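Histidinol-phosphate aminotransferase (Clostridium acetobutylicum, PDB 3FTB) transfers an amino group between L-histidinol phosphate and a 2-oxo acid, working as a pyridoxal 5'-phosphate-dependent aminotransferase. Local coordinates at the interface of chains A and B. Sequence-based numbering; all coordinates share one arbitrary frame. Chains: chain A/B, Histidinol-phosphate aminotransferase.

Contact 1 and contact 2 are adjoining patches of the two-fold interface between chains A and B; the centres of their C-alpha atoms lie about 8 Å apart. A:Pro220 belongs to both, and the run from the 3-10 helix 220-222 into A:Arg223 links them on chain A. On chain B the same two segments feed both: the 3-10 helix 54-56 with B:Tyr58 just beyond it, and B:Pro244 and B:Trp245 just ahead of helix 249-257. Contact 1 supplies backbone bonds and apolar packing, and contact 2 carries B:Tyr58 to A:Lys215, which probably couples dimer assembly to the building of the active site.

Contact 1: the interface of chains A and B. Residues chain A 44, 219-222; chain B 54-55, 248-250.
A:Gly221 is gripped by chain B through both its backbone N and its carbonyl O. Its N donates to the carbonyl O of B:Leu55 (3.1 Å), nearly straight at the hydrogen (175°), although the donor is tilted from the carbonyl plane. In the other direction, A:Gly221 O accepts from the backbone N of B:Cys249 at 2.8 Å, with the donor in the carbonyl plane. That N-H stands at the start of helix 249-257, and the helix end may strengthen its pull on the oxygen. Glycine suits this place because no side chain keeps the neighbouring groups off: A:Gly221 CA lies 3.6 Å from B:Cys249 SG. The thiol is put there by its first torsion, chi1 56°, which sets SG between the backbone N and the carbonyl carbon, where it adds at most a weak bond to the same oxygen.

B:Leu55 divides its two branches between apolar partners. CD1 meets A:Phe44 tip to tip, 3.6 Å from CE1, while CD2 rests 3.8 Å from A:Ile222 CB. A branched leucine thus fills the junction of an aromatic and an aliphatic surface. B:Phe250 adds a second aromatic tip, its CE2 4.0 Å from A:Phe44 CZ.

Behind this layer, A:Met219 SD sits 3.8 Å from A:Phe44 CD2, and A:Ile222 CD1 packs tightly at 3.4 Å from CE2 of the same ring, so residues of chain A buttress the phenyl group. Together the backbone clasp and apolar cluster join the 3-10 helix 220-222 to the partner subunit, and probably steady the active-site loop that contains it.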
loop_
_atom_site.group_PDB
_atom_site.type_symbol
_atom_site.label_atom_id
_atom_site.label_comp_id
_atom_site.label_asym_id
_atom_site.label_seq_id
_atom_site.Cartn_x
_atom_site.Cartn_y
_atom_site.Cartn_z
ATOM N N PHE A 44 -1.066 -7.481 19.646
ATOM C CA PHE A 44 -0.149 -7.075 18.598
ATOM C C PHE A 44 1.277 -7.037 19.131
ATOM O O PHE A 44 2.218 -7.437 18.451
ATOM C CB PHE A 44 -0.520 -5.710 18.035
ATOM C CG PHE A 44 0.414 -5.250 16.964
ATOM C CD1 PHE A 44 1.601 -4.603 17.291
ATOM C CD2 PHE A 44 0.132 -5.497 15.631
ATOM C CE1 PHE A 44 2.480 -4.193 16.309
ATOM C CE2 PHE A 44 1.001 -5.082 14.644
ATOM C CZ PHE A 44 2.180 -4.432 14.984
ATOM N N MET A 219 -5.376 0.990 15.063
ATOM C CA MET A 219 -4.125 0.843 14.314
ATOM C C MET A 219 -4.155 1.482 12.910
ATOM O O MET A 219 -4.107 0.765 11.911
ATOM C CB MET A 219 -3.720 -0.649 14.228
ATOM C CG MET A 219 -3.293 -1.291 15.574
ATOM S SD MET A 219 -2.739 -3.042 15.552
ATOM C CE MET A 219 -4.226 -3.836 14.949
ATOM N N PRO A 220 -4.234 2.831 12.828
ATOM C CA PRO A 220 -4.197 3.461 11.495
ATOM C C PRO A 220 -2.840 3.404 10.765
ATOM O O PRO A 220 -2.822 3.358 9.532
ATOM C CB PRO A 220 -4.593 4.920 11.783
ATOM C CG PRO A 220 -4.344 5.103 13.250
ATOM C CD PRO A 220 -4.710 3.783 13.849
ATOM N N GLY A 221 -1.731 3.402 11.502
ATOM C CA GLY A 221 -0.413 3.420 10.883
ATOM C C GLY A 221 -0.018 2.116 10.206
ATOM O O GLY A 221 1.029 2.022 9.547
ATOM N N ILE A 222 -0.863 1.104 10.365
ATOM C CA ILE A 222 -0.573 -0.218 9.822
ATOM C C ILE A 222 -1.129 -0.330 8.398
ATOM O O ILE A 222 -0.619 -1.093 7.569
ATOM C CB ILE A 222 -1.135 -1.327 10.748
ATOM C CG1 ILE A 222 -0.091 -2.419 10.980
ATOM C CG2 ILE A 222 -2.475 -1.872 10.233
ATOM C CD1 ILE A 222 -0.397 -3.279 12.173
ATOM N N ASN B 54 3.674 5.160 16.503
ATOM C CA ASN B 54 2.933 5.838 15.453
ATOM C C ASN B 54 1.795 4.982 14.907
ATOM O O ASN B 54 1.085 5.384 13.981
ATOM C CB ASN B 54 3.885 6.279 14.345
ATOM C CG ASN B 54 5.141 6.939 14.891
ATOM O OD1 ASN B 54 5.349 6.995 16.106
ATOM N ND2 ASN B 54 5.983 7.444 13.999
ATOM N N LEU B 55 1.615 3.807 15.502
ATOM C CA LEU B 55 0.511 2.932 15.129
ATOM C C LEU B 55 -0.844 3.589 15.357
ATOM O O LEU B 55 -1.781 3.375 14.590
ATOM C CB LEU B 55 0.577 1.612 15.902
ATOM C CG LEU B 55 1.229 0.404 15.220
ATOM C CD1 LEU B 55 1.191 -0.812 16.143
ATOM C CD2 LEU B 55 0.545 0.096 13.896
ATOM N N ASN B 248 3.041 2.864 5.221
ATOM C CA ASN B 248 2.740 2.497 6.602
ATOM C C ASN B 248 3.857 2.901 7.561
ATOM O O ASN B 248 5.013 3.013 7.160
ATOM C CB ASN B 248 2.378 1.006 6.731
ATOM C CG ASN B 248 3.516 0.081 6.342
ATOM O OD1 ASN B 248 3.593 -0.377 5.200
ATOM N ND2 ASN B 248 4.409 -0.199 7.287
ATOM N N CYS B 249 3.503 3.110 8.828
ATOM C CA CYS B 249 4.422 3.691 9.814
ATOM C C CYS B 249 5.751 2.931 10.005
ATOM O O CYS B 249 6.790 3.541 10.275
ATOM C CB CYS B 249 3.710 3.934 11.162
ATOM S SG CYS B 249 2.896 2.498 11.940
ATOM N N PHE B 250 5.727 1.615 9.852
ATOM C CA PHE B 250 6.954 0.829 10.019
ATOM C C PHE B 250 7.931 1.037 8.871
ATOM O O PHE B 250 9.140 1.157 9.078
ATOM C CB PHE B 250 6.632 -0.656 10.200
ATOM C CG PHE B 250 6.133 -0.990 11.574
ATOM C CD1 PHE B 250 6.982 -0.911 12.666
ATOM C CD2 PHE B 250 4.813 -1.355 11.783
ATOM C CE1 PHE B 250 6.526 -1.203 13.944
ATOM C CE2 PHE B 250 4.348 -1.650 13.064
ATOM C CZ PHE B 250 5.205 -1.574 14.145
#

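Contact 2: the interface of chains A and B. Residues chain A 35, 214-215, 220, 223; chain B 58, 244-245.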
loop_
_atom_site.group_PDB
_atom_site.type_symbol
_atom_site.label_atom_id
_atom_site.label_comp_id
_atom_site.label_asym_id
_atom_site.label_seq_id
_atom_site.Cartn_x
_atom_site.Cartn_y
_atom_site.Cartn_z
ATOM N N ILE A 35 -10.277 7.551 16.511
ATOM C CA ILE A 35 -9.577 6.296 16.728
ATOM C C ILE A 35 -9.889 5.835 18.140
ATOM O O ILE A 35 -10.096 6.658 19.029
ATOM C CB ILE A 35 -8.047 6.441 16.552
ATOM C CG1 ILE A 35 -7.720 7.067 15.185
ATOM C CG2 ILE A 35 -7.330 5.080 16.744
ATOM C CD1 ILE A 35 -8.260 6.288 13.967
ATOM N N THR A 214 -8.694 0.017 11.182
ATOM C CA THR A 214 -8.101 1.338 11.397
ATOM C C THR A 214 -8.725 2.140 12.534
ATOM O O THR A 214 -8.024 2.799 13.283
ATOM C CB THR A 214 -8.199 2.173 10.119
ATOM O OG1 THR A 214 -7.799 1.368 9.002
ATOM C CG2 THR A 214 -7.316 3.398 10.218
ATOM N N LYS A 215 -10.045 2.088 12.655
ATOM C CA LYS A 215 -10.724 2.868 13.672
ATOM C C LYS A 215 -10.883 2.050 14.947
ATOM O O LYS A 215 -10.321 2.399 15.986
ATOM C CB LYS A 215 -12.088 3.356 13.157
ATOM C CG LYS A 215 -12.014 4.365 12.009
ATOM C CD LYS A 215 -11.206 5.601 12.394
ATOM C CE LYS A 215 -11.394 6.749 11.399
ATOM N NZ LYS A 215 -10.704 6.503 10.103
ATOM N N PRO A 220 -4.234 2.831 12.828
ATOM C CA PRO A 220 -4.197 3.461 11.495
ATOM C C PRO A 220 -2.840 3.404 10.765
ATOM O O PRO A 220 -2.822 3.358 9.532
ATOM C CB PRO A 220 -4.593 4.920 11.783
ATOM C CG PRO A 220 -4.344 5.103 13.250
ATOM C CD PRO A 220 -4.710 3.783 13.849
ATOM N N ARG A 223 -2.169 0.459 8.127
ATOM C CA ARG A 223 -2.755 0.575 6.793
ATOM C C ARG A 223 -3.419 -0.730 6.369
ATOM O O ARG A 223 -2.865 -1.485 5.567
ATOM C CB ARG A 223 -1.692 0.995 5.768
ATOM C CG ARG A 223 -0.845 2.195 6.197
ATOM C CD ARG A 223 -1.393 3.531 5.703
ATOM N NE ARG A 223 -2.734 3.850 6.195
ATOM C CZ ARG A 223 -3.822 3.876 5.429
ATOM N NH1 ARG A 223 -3.736 3.599 4.136
ATOM N NH2 ARG A 223 -4.998 4.182 5.946
ATOM N N TYR B 58 -2.420 8.551 12.026
ATOM C CA TYR B 58 -2.156 8.593 10.598
ATOM C C TYR B 58 -0.811 9.299 10.408
ATOM O O TYR B 58 -0.531 10.288 11.071
ATOM C CB TYR B 58 -3.249 9.387 9.877
ATOM C CG TYR B 58 -4.540 8.648 9.549
ATOM C CD1 TYR B 58 -4.725 8.039 8.305
ATOM C CD2 TYR B 58 -5.592 8.609 10.456
ATOM C CE1 TYR B 58 -5.916 7.389 7.987
ATOM C CE2 TYR B 58 -6.793 7.956 10.146
ATOM C CZ TYR B 58 -6.946 7.349 8.912
ATOM O OH TYR B 58 -8.132 6.711 8.613
ATOM N N PRO B 244 -3.899 8.762 -0.395
ATOM C CA PRO B 244 -3.260 9.438 0.734
ATOM C C PRO B 244 -2.916 8.425 1.806
ATOM O O PRO B 244 -3.656 7.454 1.983
ATOM C CB PRO B 244 -4.349 10.385 1.232
ATOM C CG PRO B 244 -5.257 10.568 0.054
ATOM C CD PRO B 244 -5.264 9.249 -0.630
ATOM N N TRP B 245 -1.799 8.635 2.493
ATOM C CA TRP B 245 -1.344 7.689 3.500
ATOM C C TRP B 245 -1.082 6.280 2.936
ATOM O O TRP B 245 -1.515 5.294 3.525
ATOM C CB TRP B 245 -2.371 7.588 4.629
ATOM C CG TRP B 245 -2.583 8.859 5.396
ATOM C CD1 TRP B 245 -1.742 9.409 6.323
ATOM C CD2 TRP B 245 -3.730 9.721 5.333
ATOM N NE1 TRP B 245 -2.286 10.563 6.826
ATOM C CE2 TRP B 245 -3.505 10.779 6.236
ATOM C CE3 TRP B 245 -4.918 9.706 4.593
ATOM C CZ2 TRP B 245 -4.425 11.819 6.417
ATOM C CZ3 TRP B 245 -5.833 10.741 4.776
ATOM C CH2 TRP B 245 -5.579 11.779 5.680
#
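A:Lys215 has CG anti to its carbonyl carbon, beside the backbone N (chi1 -66°), and its chain bends at chi2 and chi4, folding round to bring the terminal amine to the phenol of B:Tyr58. The tyrosine likewise has CG anti to its own carbonyl carbon (chi1 -82°), and reaches across the interface with its hydroxyl leading. The two side chains cross at about a right angle, and A:Lys215 NZ donates to B:Tyr58 OH at 3.0 Å. Lysine suits the spot because its long chain ends in the primary amine that must reach the cofactor aldehyde; tyrosine supplies a rigid arm with an acceptor at its end.

Chain A lines the phenol ring on several sides. A:Pro220 CB stands over one face, displaced toward the rim, 4.0 Å from B:Tyr58 CD2; a compact, stiff pyrrolidine ring makes a firm wall here. The methyl CG2 of A:Thr214 approaches the hydroxyl oxygen of B:Tyr58 at 3.8 Å, and A:Arg223 NH2 lies 3.9 Å from CE1. From its own chain, B:Trp245 presents an indole face beneath B:Tyr58 CD1, which sits over the centre of the ring system.

B:Trp245 CB lies over the centre of one face of the A:Arg223 guanidinium, 4.1 Å from CZ. The tryptophan carbonyl oxygen is modelled too close to the arginine chain to be trusted in detail, and the N-H of NH1 does not point at it, so no hydrogen bond is assigned. Within chain A, NE makes a weak bond to A:Pro220 O.

A:Lys215, in the Thr-Lys pair of this fold-type I aminotransferase, is the lysine that forms the internal aldimine with pyridoxal 5'-phosphate; A:Arg223 corresponds to the family's cofactor-phosphate-binding arginine. B:Tyr58 matches the tyrosine lent by the neighbouring subunit, so this contact and its two-fold twin each help complete one active site.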